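Local coordinates for protein putative sesquiterpene cyclase (Kitasatospora setae, PDB 4MC3) that converts (2E,6E)-farnesyl diphosphate into (2Z,6E)-hedycaryol and diphosphate by a magnesium-dependent 1,11-cyclization, at residues A[77-80]-A[81-85]; A[125-128]-A[129-133]; A[260-263]-A[264-267]; A[271-274]-A[275-278]. All coordinates share one frame; numbering follows the deposited sequence.

Contact 1: A[77-80]-A[81-85]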
loop_
_atom_site.group_PDB
_atom_site.type_symbol
_atom_site.label_atom_id
_atom_site.label_comp_id
_atom_site.label_asym_id
_atom_site.label_seq_id
_atom_site.Cartn_x
_atom_site.Cartn_y
_atom_site.Cartn_z
ATOM N N LEU A 77 -1.585 -2.399 12.772
ATOM C CA LEU A 77 -0.233 -2.142 13.245
ATOM C C LEU A 77 0.374 -0.911 12.589
ATOM O O LEU A 77 1.026 -0.112 13.265
ATOM C CB LEU A 77 0.617 -3.365 13.074
ATOM C CG LEU A 77 2.062 -3.246 13.503
ATOM C CD1 LEU A 77 2.252 -3.052 14.989
ATOM C CD2 LEU A 77 2.788 -4.492 13.006
ATOM N N THR A 78 0.232 -0.806 11.262
ATOM C CA THR A 78 0.812 0.349 10.563
ATOM C C THR A 78 0.149 1.668 10.949
ATOM O O THR A 78 0.842 2.690 11.053
ATOM C CB THR A 78 0.921 0.126 9.034
ATOM O OG1 THR A 78 -0.357 -0.006 8.480
ATOM C CG2 THR A 78 1.687 -1.091 8.739
ATOM N N PHE A 79 -1.164 1.631 11.248
ATOM C CA PHE A 79 -1.819 2.808 11.793
ATOM C C PHE A 79 -1.193 3.231 13.090
ATOM O O PHE A 79 -0.921 4.439 13.295
ATOM C CB PHE A 79 -3.334 2.633 12.019
ATOM C CG PHE A 79 -3.904 3.768 12.848
ATOM C CD1 PHE A 79 -4.170 3.612 14.201
ATOM C CD2 PHE A 79 -3.975 5.057 12.300
ATOM C CE1 PHE A 79 -4.611 4.673 14.962
ATOM C CE2 PHE A 79 -4.410 6.123 13.069
ATOM C CZ PHE A 79 -4.730 5.923 14.403
ATOM N N ARG A 80 -0.935 2.271 13.966
ATOM C CA ARG A 80 -0.342 2.578 15.271
ATOM C C ARG A 80 1.090 3.094 15.118
ATOM O O ARG A 80 1.452 4.069 15.766
ATOM C CB ARG A 80 -0.398 1.384 16.190
ATOM C CG ARG A 80 0.166 1.625 17.593
ATOM C CD ARG A 80 -0.516 2.779 18.324
ATOM N NE ARG A 80 -0.109 2.756 19.723
ATOM C CZ ARG A 80 -0.390 3.688 20.633
ATOM N NH1 ARG A 80 -1.112 4.764 20.324
ATOM N NH2 ARG A 80 0.057 3.531 21.860
ATOM N N ILE A 81 1.878 2.498 14.208
ATOM C CA ILE A 81 3.242 2.987 13.945
ATOM C C ILE A 81 3.157 4.438 13.478
ATOM O O ILE A 81 3.898 5.293 13.967
ATOM C CB ILE A 81 3.926 2.115 12.870
ATOM C CG1 ILE A 81 4.296 0.757 13.455
ATOM C CG2 ILE A 81 5.160 2.838 12.313
ATOM C CD1 ILE A 81 4.696 -0.274 12.435
ATOM N N ASP A 82 2.234 4.729 12.578
ATOM C CA ASP A 82 2.091 6.067 12.000
ATOM C C ASP A 82 1.659 7.072 13.033
ATOM O O ASP A 82 2.156 8.193 13.042
ATOM C CB ASP A 82 1.097 6.051 10.842
ATOM C CG ASP A 82 1.033 7.377 10.117
ATOM O OD1 ASP A 82 1.943 7.667 9.285
ATOM O OD2 ASP A 82 0.075 8.133 10.382
ATOM N N ASP A 83 0.740 6.666 13.907
ATOM C CA ASP A 83 0.249 7.501 14.986
ATOM C C ASP A 83 1.365 7.918 15.959
ATOM O O ASP A 83 1.402 9.056 16.416
ATOM C CB ASP A 83 -0.830 6.730 15.774
ATOM C CG ASP A 83 -1.540 7.592 16.799
ATOM O OD1 ASP A 83 -2.192 8.568 16.388
ATOM O OD2 ASP A 83 -1.434 7.302 18.013
ATOM N N GLN A 84 2.240 6.978 16.284
ATOM C CA GLN A 84 3.297 7.158 17.251
ATOM C C GLN A 84 4.525 7.872 16.673
ATOM O O GLN A 84 5.359 8.367 17.437
ATOM C CB GLN A 84 3.740 5.811 17.797
ATOM C CG GLN A 84 2.785 5.122 18.755
ATOM C CD GLN A 84 3.390 3.807 19.211
ATOM O OE1 GLN A 84 3.605 2.891 18.400
ATOM N NE2 GLN A 84 3.712 3.713 20.497
ATOM N N ILE A 85 4.671 7.884 15.349
ATOM C CA ILE A 85 5.751 8.646 14.697
ATOM C C ILE A 85 5.412 10.137 14.678
ATOM O O ILE A 85 6.108 10.953 15.270
ATOM C CB ILE A 85 6.047 8.164 13.248
ATOM C CG1 ILE A 85 6.943 6.939 13.300
ATOM C CG2 ILE A 85 6.720 9.274 12.419
ATOM C CD1 ILE A 85 6.995 6.168 12.003
HETATM O O HOH W 1 -3.147 4.872 18.038
#
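R80 meets D83 and Q84, three and four residues further along helix 65-84, and carries the charged part of the contact. NH1 of R80 lies 3.4 Å from OD2 of D83 in a salt bridge, and a water joins the same two groups, accepting from NH1 and giving a weak bond to OD2. Since OD1 of D83 has its own salt bridge with R46 of helix 41-50, the carboxylate is probably shared between two arginines. The second interaction is a stack: the Q84 amide lies over one face of the R80 guanidinium, planes 9° apart, with NE of R80 3.7 Å from CD of Q84. CG of R80 stands anti to its own N (chi1 -178°), and a bend at chi2 (57°) lays the chain across Q84, whose OE1 is held by T119. Apolar packing is lighter. CB of D83 sits over one face of the F79 ring, toward its rim, and CG of L77 is 4.1 Å from CD1 of I81. D82, hydrogen-bonded by Y153, probably binds magnesium, as in relatives, while T78 touches the bound nerolidol. This is the class I terpene synthase arrangement, in which a pocket-lining helix leads into the aspartate-rich DDXXXE motif.

Contact 2: A[125-128]-A[129-133]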
loop_
_atom_site.group_PDB
_atom_site.type_symbol
_atom_site.label_atom_id
_atom_site.label_comp_id
_atom_site.label_asym_id
_atom_site.label_seq_id
_atom_site.Cartn_x
_atom_site.Cartn_y
_atom_site.Cartn_z
ATOM N N ALA A 125 6.344 -10.213 16.257
ATOM C CA ALA A 125 5.522 -11.405 16.451
ATOM C C ALA A 125 4.638 -11.622 15.188
ATOM O O ALA A 125 4.401 -12.734 14.720
ATOM C CB ALA A 125 4.704 -11.332 17.761
ATOM N N LEU A 126 4.093 -10.516 14.684
ATOM C CA LEU A 126 3.204 -10.556 13.526
ATOM C C LEU A 126 4.013 -11.058 12.320
ATOM O O LEU A 126 3.545 -11.868 11.520
ATOM C CB LEU A 126 2.566 -9.214 13.236
ATOM C CG LEU A 126 1.580 -9.203 12.059
ATOM C CD1 LEU A 126 0.420 -10.177 12.272
ATOM C CD2 LEU A 126 1.033 -7.803 11.841
ATOM N N TRP A 127 5.237 -10.584 12.169
ATOM C CA TRP A 127 6.104 -11.098 11.099
ATOM C C TRP A 127 6.406 -12.574 11.254
ATOM O O TRP A 127 6.347 -13.305 10.272
ATOM C CB TRP A 127 7.376 -10.240 10.926
ATOM C CG TRP A 127 8.295 -10.783 9.868
ATOM C CD1 TRP A 127 9.572 -11.228 10.058
ATOM C CD2 TRP A 127 7.975 -11.036 8.494
ATOM N NE1 TRP A 127 10.057 -11.702 8.855
ATOM C CE2 TRP A 127 9.083 -11.637 7.910
ATOM C CE3 TRP A 127 6.841 -10.854 7.725
ATOM C CZ2 TRP A 127 9.091 -12.006 6.564
ATOM C CZ3 TRP A 127 6.846 -11.218 6.396
ATOM C CH2 TRP A 127 7.959 -11.823 5.846
ATOM N N GLN A 128 6.709 -13.028 12.471
ATOM C CA GLN A 128 6.904 -14.458 12.669
ATOM C C GLN A 128 5.709 -15.276 12.180
ATOM O O GLN A 128 5.883 -16.316 11.467
ATOM C CB GLN A 128 7.237 -14.801 14.139
ATOM C CG GLN A 128 7.610 -16.295 14.358
ATOM C CD GLN A 128 6.436 -17.296 14.488
ATOM O OE1 GLN A 128 5.246 -16.942 14.704
ATOM N NE2 GLN A 128 6.772 -18.582 14.353
ATOM N N GLU A 129 4.511 -14.860 12.535
ATOM C CA GLU A 129 3.275 -15.542 12.127
ATOM C C GLU A 129 3.072 -15.509 10.609
ATOM O O GLU A 129 2.668 -16.478 9.983
ATOM C CB GLU A 129 2.068 -14.959 12.864
ATOM C CG GLU A 129 0.701 -15.449 12.353
ATOM C CD GLU A 129 -0.528 -14.803 13.012
ATOM O OE1 GLU A 129 -0.408 -13.871 13.862
ATOM O OE2 GLU A 129 -1.662 -15.243 12.654
ATOM N N THR A 130 3.345 -14.367 10.014
ATOM C CA THR A 130 3.145 -14.168 8.594
ATOM C C THR A 130 4.140 -14.990 7.756
ATOM O O THR A 130 3.775 -15.569 6.700
ATOM C CB THR A 130 3.226 -12.650 8.311
ATOM O OG1 THR A 130 2.202 -11.952 9.064
ATOM C CG2 THR A 130 2.978 -12.368 6.838
ATOM N N ALA A 131 5.395 -15.020 8.162
ATOM C CA ALA A 131 6.450 -15.682 7.394
ATOM C C ALA A 131 6.350 -17.203 7.499
ATOM O O ALA A 131 6.830 -17.888 6.626
ATOM C CB ALA A 131 7.809 -15.240 7.857
ATOM N N LEU A 132 5.769 -17.714 8.593
ATOM C CA LEU A 132 5.731 -19.140 8.869
ATOM C C LEU A 132 5.001 -19.921 7.808
ATOM O O LEU A 132 3.826 -19.692 7.534
ATOM C CB LEU A 132 5.046 -19.403 10.221
ATOM C CG LEU A 132 4.879 -20.860 10.658
ATOM C CD1 LEU A 132 6.258 -21.311 11.027
ATOM C CD2 LEU A 132 3.921 -20.975 11.856
ATOM N N GLY A 133 5.737 -20.844 7.187
ATOM C CA GLY A 133 5.149 -21.582 6.116
ATOM C C GLY A 133 4.904 -20.906 4.792
ATOM O O GLY A 133 4.243 -21.495 3.905
#
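W127 and A131, one helical turn apart, make a CH-pi contact: CB of A131 rests over the six-membered ring of W127, 3.9 Å from its centroid and 18° off the normal. The methyl lies closest to CZ2 of the indole, at 3.7 Å. T130 reaches the neighbouring part of the same ring, its CG2 coming obliquely to within 4.1 Å of CZ3 of W127. The other branch of T130 is polar. With OG1 anti to the carbonyl carbon (chi1 -60°), the hydroxyl turns back to L126 and donates to its O at 2.8 Å, from above the carbonyl plane and 39° out of it. N of T130 bonds to that same L126 oxygen at 2.9 Å, giving it two donors. OG1 in turn accepts from the indole NE1 of W74, so the hydroxyl links two helices. A valine in place of T130 would probably leave NE1 of W74 without this acceptor and L126 O with just the main-chain donor. Just beyond, the helix comes to its end: L132 leaves helical geometry, and its N makes a weak 3.2 Å bond to O of Q128. Further out, F142 of helix 136-160 lies nearly parallel to the W127 ring, and W127 also touches C139 and I143 of the same helix, while L126 packs on K73, W74 and L77 of helix 65-84; helix 118-131 thus packs against both helices.

Contact 3: A[260-263]-A[264-267]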
loop_
_atom_site.group_PDB
_atom_site.type_symbol
_atom_site.label_atom_id
_atom_site.label_comp_id
_atom_site.label_asym_id
_atom_site.label_seq_id
_atom_site.Cartn_x
_atom_site.Cartn_y
_atom_site.Cartn_z
ATOM N N LEU A 260 -1.798 13.455 -14.580
ATOM C CA LEU A 260 -0.896 12.376 -14.124
ATOM C C LEU A 260 -1.649 11.134 -13.709
ATOM O O LEU A 260 -1.203 10.017 -13.992
ATOM C CB LEU A 260 -0.003 12.815 -12.960
ATOM C CG LEU A 260 1.505 12.891 -13.078
ATOM C CD1 LEU A 260 2.076 12.942 -11.672
ATOM C CD2 LEU A 260 2.096 11.723 -13.829
ATOM N N VAL A 261 -2.722 11.323 -12.951
ATOM C CA VAL A 261 -3.585 10.213 -12.557
ATOM C C VAL A 261 -4.134 9.462 -13.774
ATOM O O VAL A 261 -4.136 8.218 -13.812
ATOM C CB VAL A 261 -4.746 10.692 -11.643
ATOM C CG1 VAL A 261 -5.794 9.627 -11.403
ATOM C CG2 VAL A 261 -4.239 11.183 -10.297
ATOM N N GLU A 262 -4.658 10.210 -14.765
ATOM C CA GLU A 262 -5.156 9.555 -15.940
ATOM C C GLU A 262 -4.050 8.767 -16.614
ATOM O O GLU A 262 -4.263 7.642 -17.079
ATOM C CB GLU A 262 -5.832 10.570 -16.893
ATOM C CG GLU A 262 -7.163 11.099 -16.357
ATOM C CD GLU A 262 -8.110 9.982 -15.858
ATOM O OE1 GLU A 262 -8.562 9.176 -16.725
ATOM O OE2 GLU A 262 -8.400 9.931 -14.610
ATOM N N ALA A 263 -2.845 9.323 -16.678
ATOM C CA ALA A 263 -1.707 8.602 -17.188
ATOM C C ALA A 263 -1.453 7.274 -16.453
ATOM O O ALA A 263 -1.129 6.234 -17.083
ATOM C CB ALA A 263 -0.463 9.485 -17.161
ATOM N N GLN A 264 -1.567 7.306 -15.125
ATOM C CA GLN A 264 -1.390 6.068 -14.379
ATOM C C GLN A 264 -2.446 5.023 -14.729
ATOM O O GLN A 264 -2.105 3.831 -14.841
ATOM C CB GLN A 264 -1.324 6.266 -12.846
ATOM C CG GLN A 264 -0.299 7.262 -12.335
ATOM C CD GLN A 264 1.041 7.018 -12.960
ATOM O OE1 GLN A 264 1.600 5.918 -12.910
ATOM N NE2 GLN A 264 1.564 8.046 -13.607
ATOM N N LEU A 265 -3.695 5.469 -14.840
ATOM C CA LEU A 265 -4.781 4.594 -15.256
ATOM C C LEU A 265 -4.493 3.910 -16.579
ATOM O O LEU A 265 -4.661 2.684 -16.699
ATOM C CB LEU A 265 -6.126 5.304 -15.315
ATOM C CG LEU A 265 -7.248 4.439 -15.882
ATOM C CD1 LEU A 265 -7.516 3.187 -15.054
ATOM C CD2 LEU A 265 -8.477 5.343 -16.007
ATOM N N HIS A 266 -4.097 4.693 -17.575
ATOM C CA HIS A 266 -3.822 4.118 -18.878
ATOM C C HIS A 266 -2.607 3.199 -18.868
ATOM O O HIS A 266 -2.599 2.183 -19.553
ATOM C CB HIS A 266 -3.767 5.209 -19.930
ATOM C CG HIS A 266 -5.130 5.770 -20.232
ATOM N ND1 HIS A 266 -6.033 5.114 -21.040
ATOM C CD2 HIS A 266 -5.775 6.862 -19.759
ATOM C CE1 HIS A 266 -7.157 5.805 -21.093
ATOM N NE2 HIS A 266 -7.029 6.869 -20.322
ATOM N N THR A 267 -1.636 3.484 -17.986
ATOM C CA THR A 267 -0.510 2.600 -17.764
ATOM C C THR A 267 -0.948 1.262 -17.108
ATOM O O THR A 267 -0.418 0.191 -17.459
ATOM C CB THR A 267 0.577 3.312 -16.931
ATOM O OG1 THR A 267 0.997 4.512 -17.615
ATOM C CG2 THR A 267 1.769 2.459 -16.741
HETATM O O HOH W 2 -8.394 9.198 -19.337
#
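Q264 folds back on L260, one turn earlier in helix 250-282, and with A263 and E262 carries most of this contact. CG of Q264 is anti to the carbonyl carbon (chi1 -54°), and a bend at chi2 (-48°) brings the amide back toward the preceding turn. NE2 thereby makes a weak hydrogen bond of 3.4 Å to O of L260, which already accepts from N of Q264. The same NE2 lies 3.7 Å from CD2 of L260, the two side chains running alongside each other. A263 contributes mainly through its carbonyl. Its O accepts from N of T267 at 2.9 Å and from OG1 of T267 at 2.8 Å, the two donors arriving from opposite faces of the carbonyl plane. An alanine in place of T267 would probably leave this oxygen with the main-chain bond alone and open a small gap against A212 of helix 204-225, on which T267 packs. E262 takes part through both carbonyl and carboxylate: its O accepts from N of H266 and stands near the plane of the H266 ring, at the edge, 3.2 Å from CD2 of H266. A water bridges the side chains, donating to OE1 of E262 at 2.6 Å and sitting 2.9 Å from NE2 of H266, in the plane of the ring. Elsewhere V261 faces H216 and L219, and L265 faces P12 and F13. The chemistry is that of a helix whose side chains add bonds to its own carbonyls, with E262 and H266 joined by water, not directly; the nearby carboxylate might favour a protonated histidine.

Contact 4: A[271-274]-A[275-278]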
loop_
_atom_site.group_PDB
_atom_site.type_symbol
_atom_site.label_atom_id
_atom_site.label_comp_id
_atom_site.label_asym_id
_atom_site.label_seq_id
_atom_site.Cartn_x
_atom_site.Cartn_y
_atom_site.Cartn_z
ATOM N N ALA A 271 -0.478 -2.250 -18.917
ATOM C CA ALA A 271 0.322 -3.263 -18.252
ATOM C C ALA A 271 -0.428 -4.595 -18.105
ATOM O O ALA A 271 0.185 -5.678 -18.083
ATOM C CB ALA A 271 0.774 -2.798 -16.884
ATOM N N ARG A 272 -1.735 -4.502 -17.851
ATOM C CA ARG A 272 -2.548 -5.720 -17.748
ATOM C C ARG A 272 -2.520 -6.526 -19.034
ATOM O O ARG A 272 -2.378 -7.740 -19.002
ATOM C CB ARG A 272 -3.982 -5.407 -17.351
ATOM C CG ARG A 272 -4.075 -5.002 -15.880
ATOM C CD ARG A 272 -5.526 -4.802 -15.458
ATOM N NE ARG A 272 -6.198 -6.095 -15.291
ATOM C CZ ARG A 272 -7.495 -6.248 -15.034
ATOM N NH1 ARG A 272 -8.311 -5.195 -14.937
ATOM N NH2 ARG A 272 -7.991 -7.465 -14.895
ATOM N N GLN A 273 -2.612 -5.828 -20.160
ATOM C CA GLN A 273 -2.539 -6.493 -21.466
ATOM C C GLN A 273 -1.177 -7.117 -21.667
ATOM O O GLN A 273 -1.054 -8.260 -22.129
ATOM C CB GLN A 273 -2.864 -5.490 -22.582
ATOM C CG GLN A 273 -4.346 -5.149 -22.625
ATOM C CD GLN A 273 -5.255 -6.384 -22.476
ATOM O OE1 GLN A 273 -5.299 -7.247 -23.362
ATOM N NE2 GLN A 273 -5.974 -6.474 -21.344
ATOM N N GLU A 274 -0.144 -6.352 -21.336
ATOM C CA GLU A 274 1.227 -6.791 -21.475
ATOM C C GLU A 274 1.518 -7.988 -20.571
ATOM O O GLU A 274 2.291 -8.886 -20.921
ATOM C CB GLU A 274 2.181 -5.622 -21.207
ATOM C CG GLU A 274 2.140 -4.562 -22.315
ATOM C CD GLU A 274 2.889 -3.291 -21.975
ATOM O OE1 GLU A 274 3.363 -3.126 -20.827
ATOM O OE2 GLU A 274 2.992 -2.429 -22.866
ATOM N N LEU A 275 0.871 -8.029 -19.409
ATOM C CA LEU A 275 1.063 -9.148 -18.523
ATOM C C LEU A 275 0.557 -10.452 -19.129
ATOM O O LEU A 275 1.207 -11.484 -19.035
ATOM C CB LEU A 275 0.354 -8.873 -17.199
ATOM C CG LEU A 275 0.340 -9.976 -16.170
ATOM C CD1 LEU A 275 1.732 -10.413 -15.714
ATOM C CD2 LEU A 275 -0.502 -9.561 -14.955
ATOM N N LEU A 276 -0.601 -10.388 -19.748
ATOM C CA LEU A 276 -1.138 -11.546 -20.440
ATOM C C LEU A 276 -0.159 -12.125 -21.451
ATOM O O LEU A 276 0.021 -13.347 -21.514
ATOM C CB LEU A 276 -2.478 -11.202 -21.085
ATOM C CG LEU A 276 -3.610 -10.932 -20.097
ATOM C CD1 LEU A 276 -4.894 -10.449 -20.761
ATOM C CD2 LEU A 276 -3.893 -12.175 -19.257
ATOM N N GLU A 277 0.493 -11.257 -22.220
ATOM C CA GLU A 277 1.502 -11.683 -23.210
ATOM C C GLU A 277 2.715 -12.329 -22.546
ATOM O O GLU A 277 3.249 -13.350 -23.013
ATOM C CB GLU A 277 1.952 -10.478 -24.060
ATOM C CG GLU A 277 0.831 -9.804 -24.842
ATOM C CD GLU A 277 1.254 -8.501 -25.525
ATOM O OE1 GLU A 277 2.477 -8.167 -25.561
ATOM O OE2 GLU A 277 0.339 -7.815 -26.037
ATOM N N GLU A 278 3.129 -11.773 -21.412
ATOM C CA GLU A 278 4.298 -12.278 -20.718
ATOM C C GLU A 278 3.990 -13.651 -20.100
ATOM O O GLU A 278 4.875 -14.498 -20.025
ATOM C CB GLU A 278 4.751 -11.287 -19.618
ATOM C CG GLU A 278 5.851 -11.786 -18.665
ATOM C CD GLU A 278 7.195 -12.028 -19.379
ATOM O OE1 GLU A 278 7.321 -11.609 -20.543
ATOM O OE2 GLU A 278 8.143 -12.606 -18.785
HETATM O O HOH W 3 4.273 -8.300 -22.590
#
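Between A271 and E278 the main-chain bonds are uneven: L275 N to A271 O (2.8 Å) and E278 N to E274 O (3.0 Å) are short, whereas L276 N to R272 O (3.3 Å) and the weak E277 N to Q273 O (3.4 Å) are longer. Water takes part in this turn, donating to O of E274 at 2.7 Å and weakly to OE1 of E277. On the outer surface Q273 and L276 extend alongside each other, with OE1 of Q273 4.1 Å from CD1 of L276. The acids are kept apart: OE2 of E274 and OE1 of E277 are separated by 6.4 Å. OE1 of E274 forms a salt bridge with K208 and OE2 a hydrogen bond with Q270; E278 likewise pairs with R281 and Q282, and R281 makes a long, weak ion pair with E277. The lysine and arginine probably offset the like charges. With CG anti to its N (chi1 175°), L275 carries its methyls into the protein interior. There it meets M206 of helix 204-225, A296 of helix 286-309 and the loop residue C203. R272 lies on A297 and A300 and A271 on L209, so this part of helix 250-282 packs against both of those helices.

Contacts 1 and 2 form a touching pair: CD2 of L77 packs 3.9 Å from CD2 of L126, joining helix 65-84 to helix 118-131. Contacts 3 and 4 are successive parts of helix 250-282, with centres 17 Å apart, and lie across the chain's centre from contact 1, whose centre is 30 Å from that of contact 3. Only contact 1 borders the pocket, the T78 side chain being about 4 Å from both nerolidol and F149, which is important for stabilising the cation at C-11. Contacts 2 and 3 are more distant, the side chains of L126 and V261 being about 12 and 13 Å from the ligand, and contact 4 is remote from the pocket and the metal-binding motifs.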